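Long-range contact in spore coat polysaccharide biosynthesis protein SpsE (Bacillus subtilis, PDB 1VLI), which probably acts as an N-acylneuraminate-9-phosphate synthase-like enzyme in the biosynthesis of spore coat polysaccharide: residues Lys243-Leu255 and Ala263-Ile276. Sequence-based numbering, arbitrary orientation.
Sequences KLIEKHFTIDKNL and ALNPDELKEMVDGI
Bends at chi3 (75°) and chi4 (64°) curl the Lys253 chain back, and its NZ reaches Ala263 O at 2.7 Å. The contact belongs to the TIM barrel of the NeuB family: strand 244-248, between strands 30-36 and 220-225, is packed from outside by the helix that begins at Pro266. Strand and helix run nearly antiparallel (165°), as in a beta-alpha unit. At the C-terminal end of the strand, Phe249 and Leu264 are joined by a single backbone bridge. Leu264 N donates to His248 O, and Thr250 N donates to Leu264 O at 2.7 Å. Ala263 CB rests against CB of His248, and the imidazole of that residue binds the zinc ion together with His226. Along the helix, the selenium of Met272 (selenomethionine) lies 3.6 Å from Lys247 CB. Leu264 CD1 touches Lys247 CE, while Lys247 NZ forms a salt bridge with Asp225. Leu269 CD2 sits over one face of the Phe249 ring, offset toward the rim. Glu268 OE1 forms a long salt bridge with Lys253 NZ. With an alanine in place of Lys253, Ala263 O would probably lose this donor and Glu268 its cationic mate. Asn265 and Glu268 form a capping box: Glu268 N donates to Asn265 OD1, and Asn265 N meets the anti lone pair of Glu268 OE1 at 3.0 Å.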
# COMPACT_ATOMS: atom_id res chain seq x y z
N LYS A 243 12.15 8.39 5.20
CA LYS A 243 11.69 8.69 6.57
C LYS A 243 10.71 7.65 7.18
O LYS A 243 10.27 7.78 8.33
CB LYS A 243 11.08 10.10 6.63
CG LYS A 243 11.99 11.22 6.11
CD LYS A 243 13.26 11.34 6.95
CE LYS A 243 12.99 11.75 8.39
NZ LYS A 243 14.25 12.12 9.12
N LEU A 244 10.38 6.65 6.36
CA LEU A 244 9.72 5.43 6.79
C LEU A 244 10.33 4.26 6.06
O LEU A 244 10.80 4.39 4.90
CB LEU A 244 8.22 5.44 6.50
CG LEU A 244 7.32 6.68 6.57
CD1 LEU A 244 7.61 7.59 5.36
CD2 LEU A 244 5.94 6.15 6.47
N ILE A 245 10.33 3.12 6.75
CA ILE A 245 10.82 1.84 6.23
C ILE A 245 9.79 0.81 6.58
O ILE A 245 9.34 0.74 7.73
CB ILE A 245 12.18 1.42 6.88
CG1 ILE A 245 13.29 2.44 6.65
CG2 ILE A 245 12.64 0.02 6.42
CD1 ILE A 245 13.68 2.69 5.09
N GLU A 246 9.42 -0.00 5.60
CA GLU A 246 8.53 -1.13 5.82
C GLU A 246 9.32 -2.41 5.46
O GLU A 246 9.98 -2.48 4.40
CB GLU A 246 7.31 -0.98 4.93
CG GLU A 246 6.11 -1.86 5.26
CD GLU A 246 4.98 -1.69 4.25
OE1 GLU A 246 5.04 -0.76 3.39
OE2 GLU A 246 4.03 -2.50 4.29
N LYS A 247 9.30 -3.40 6.37
CA LYS A 247 9.91 -4.72 6.13
C LYS A 247 9.01 -5.82 6.66
O LYS A 247 8.42 -5.65 7.75
CB LYS A 247 11.28 -4.80 6.81
CG LYS A 247 12.19 -5.95 6.37
CD LYS A 247 13.11 -5.56 5.24
CE LYS A 247 14.33 -6.49 5.18
NZ LYS A 247 15.14 -6.22 3.95
N HIS A 248 8.89 -6.92 5.91
CA HIS A 248 8.16 -8.11 6.39
C HIS A 248 8.95 -8.80 7.49
O HIS A 248 10.20 -8.85 7.45
CB HIS A 248 7.92 -9.13 5.28
CG HIS A 248 7.04 -8.64 4.18
ND1 HIS A 248 5.82 -9.22 3.90
CD2 HIS A 248 7.19 -7.63 3.29
CE1 HIS A 248 5.26 -8.58 2.88
NE2 HIS A 248 6.07 -7.62 2.49
N PHE A 249 8.22 -9.31 8.49
CA PHE A 249 8.81 -10.15 9.50
C PHE A 249 7.91 -11.34 9.83
O PHE A 249 6.71 -11.32 9.56
CB PHE A 249 9.15 -9.36 10.76
CG PHE A 249 7.99 -9.13 11.69
CD1 PHE A 249 6.98 -8.24 11.36
CD2 PHE A 249 7.93 -9.79 12.92
CE1 PHE A 249 5.92 -8.01 12.20
CE2 PHE A 249 6.87 -9.57 13.81
CZ PHE A 249 5.85 -8.69 13.45
N THR A 250 8.51 -12.37 10.39
CA THR A 250 7.78 -13.56 10.80
C THR A 250 8.29 -13.95 12.16
O THR A 250 9.20 -13.31 12.68
CB THR A 250 7.95 -14.70 9.78
OG1 THR A 250 7.29 -15.87 10.27
CG2 THR A 250 9.44 -15.12 9.67
N ILE A 251 7.71 -14.99 12.74
CA ILE A 251 8.11 -15.47 14.05
C ILE A 251 9.14 -16.58 13.88
O ILE A 251 9.92 -16.86 14.80
CB ILE A 251 6.83 -15.90 14.88
CG1 ILE A 251 7.00 -15.60 16.36
CG2 ILE A 251 6.35 -17.36 14.62
CD1 ILE A 251 6.84 -14.14 16.70
N ASP A 252 9.15 -17.18 12.69
CA ASP A 252 10.01 -18.32 12.36
C ASP A 252 10.07 -18.52 10.84
O ASP A 252 9.06 -18.86 10.22
CB ASP A 252 9.49 -19.60 13.05
CG ASP A 252 10.17 -20.87 12.58
OD1 ASP A 252 11.26 -20.80 11.96
OD2 ASP A 252 9.69 -21.99 12.80
N LYS A 253 11.25 -18.33 10.25
CA LYS A 253 11.44 -18.32 8.79
C LYS A 253 11.17 -19.67 8.10
O LYS A 253 10.97 -19.73 6.89
CB LYS A 253 12.85 -17.83 8.43
CG LYS A 253 13.11 -16.36 8.72
CD LYS A 253 14.60 -16.01 8.74
CE LYS A 253 15.22 -15.95 7.35
NZ LYS A 253 14.64 -14.86 6.52
N ASN A 254 11.18 -20.74 8.89
CA ASN A 254 11.04 -22.08 8.34
C ASN A 254 9.60 -22.59 8.31
O ASN A 254 9.34 -23.66 7.75
CB ASN A 254 11.98 -23.08 9.05
CG ASN A 254 13.45 -22.77 8.82
OD1 ASN A 254 14.24 -22.71 9.76
ND2 ASN A 254 13.83 -22.54 7.55
N LEU A 255 8.67 -21.81 8.88
CA LEU A 255 7.23 -22.13 8.82
C LEU A 255 6.79 -22.27 7.35
O LEU A 255 7.31 -21.54 6.50
CB LEU A 255 6.40 -21.08 9.58
CG LEU A 255 6.48 -21.15 11.12
CD1 LEU A 255 5.99 -19.87 11.77
CD2 LEU A 255 5.73 -22.35 11.67
N ALA A 263 10.83 -13.37 4.97
CA ALA A 263 10.64 -12.34 5.98
C ALA A 263 11.75 -12.42 7.01
O ALA A 263 12.41 -13.45 7.15
CB ALA A 263 9.29 -12.49 6.65
N LEU A 264 11.99 -11.33 7.72
CA LEU A 264 12.98 -11.35 8.79
C LEU A 264 12.38 -12.03 10.03
O LEU A 264 11.19 -11.88 10.30
CB LEU A 264 13.40 -9.93 9.15
CG LEU A 264 13.99 -9.11 8.00
CD1 LEU A 264 14.61 -7.85 8.57
CD2 LEU A 264 15.03 -9.95 7.23
N ASN A 265 13.21 -12.80 10.75
CA ASN A 265 12.80 -13.33 12.05
C ASN A 265 12.96 -12.23 13.12
O ASN A 265 13.43 -11.15 12.80
CB ASN A 265 13.55 -14.62 12.39
CG ASN A 265 15.04 -14.42 12.58
OD1 ASN A 265 15.50 -13.43 13.18
ND2 ASN A 265 15.82 -15.38 12.09
N PRO A 266 12.51 -12.47 14.35
CA PRO A 266 12.56 -11.43 15.38
C PRO A 266 13.92 -10.81 15.63
O PRO A 266 13.98 -9.62 15.89
CB PRO A 266 12.08 -12.15 16.62
CG PRO A 266 11.12 -13.16 16.06
CD PRO A 266 11.84 -13.68 14.85
N ASP A 267 14.99 -11.62 15.57
CA ASP A 267 16.35 -11.16 15.77
C ASP A 267 16.80 -10.23 14.67
O ASP A 267 17.32 -9.14 14.92
CB ASP A 267 17.32 -12.34 15.81
CG ASP A 267 17.06 -13.24 16.97
OD1 ASP A 267 16.03 -13.94 16.94
OD2 ASP A 267 17.83 -13.29 17.94
N GLU A 268 16.64 -10.70 13.44
CA GLU A 268 16.93 -9.91 12.26
C GLU A 268 16.13 -8.60 12.24
O GLU A 268 16.64 -7.59 11.76
CB GLU A 268 16.68 -10.73 11.00
CG GLU A 268 17.41 -12.07 10.95
CD GLU A 268 17.07 -12.87 9.71
OE1 GLU A 268 15.86 -13.11 9.45
OE2 GLU A 268 18.01 -13.28 8.99
N LEU A 269 14.89 -8.61 12.75
CA LEU A 269 14.07 -7.39 12.82
C LEU A 269 14.71 -6.37 13.74
O LEU A 269 14.93 -5.23 13.32
CB LEU A 269 12.61 -7.68 13.24
CG LEU A 269 11.60 -6.50 13.13
CD1 LEU A 269 11.32 -6.06 11.68
CD2 LEU A 269 10.28 -6.80 13.84
N LYS A 270 15.02 -6.79 14.98
CA LYS A 270 15.79 -5.98 15.96
C LYS A 270 17.11 -5.46 15.37
O LYS A 270 17.50 -4.32 15.59
CB LYS A 270 16.06 -6.81 17.22
CG LYS A 270 16.62 -6.03 18.43
N GLU A 271 17.77 -6.32 14.60
CA GLU A 271 19.02 -6.01 13.94
C GLU A 271 18.83 -4.86 12.92
O GLU A 271 19.61 -3.90 12.93
CB GLU A 271 19.55 -7.28 13.27
CG GLU A 271 20.86 -7.15 12.52
CD GLU A 271 21.28 -8.47 11.89
OE1 GLU A 271 20.90 -9.54 12.43
OE2 GLU A 271 22.01 -8.44 10.86
N MSE A 272 17.80 -4.97 12.07
CA MSE A 272 17.44 -3.89 11.14
C MSE A 272 17.21 -2.57 11.85
O MSE A 272 17.78 -1.55 11.45
CB MSE A 272 16.19 -4.23 10.34
CG MSE A 272 15.94 -3.18 9.22
SE MSE A 272 14.21 -3.36 8.38
CE MSE A 272 12.95 -2.84 10.01
N VAL A 273 16.36 -2.60 12.88
CA VAL A 273 16.04 -1.42 13.70
C VAL A 273 17.30 -0.77 14.27
O VAL A 273 17.47 0.45 14.16
CB VAL A 273 15.01 -1.75 14.83
CG1 VAL A 273 14.78 -0.55 15.74
CG2 VAL A 273 13.65 -2.24 14.21
N ASP A 274 18.18 -1.58 14.85
CA ASP A 274 19.44 -1.09 15.37
C ASP A 274 20.31 -0.51 14.23
O ASP A 274 20.93 0.55 14.38
CB ASP A 274 20.19 -2.20 16.13
CG ASP A 274 19.45 -2.67 17.42
OD1 ASP A 274 18.50 -2.00 17.89
OD2 ASP A 274 19.78 -3.72 18.04
N GLY A 275 20.36 -1.19 13.10
CA GLY A 275 21.00 -0.62 11.91
C GLY A 275 20.49 0.78 11.56
O GLY A 275 21.28 1.73 11.45
N ILE A 276 19.16 0.90 11.41
CA ILE A 276 18.51 2.18 11.07
C ILE A 276 18.84 3.27 12.09
O ILE A 276 19.16 4.40 11.71
CB ILE A 276 16.97 2.01 10.95
CG1 ILE A 276 16.60 1.38 9.62
CG2 ILE A 276 16.25 3.36 11.05
CD1 ILE A 276 15.36 0.50 9.69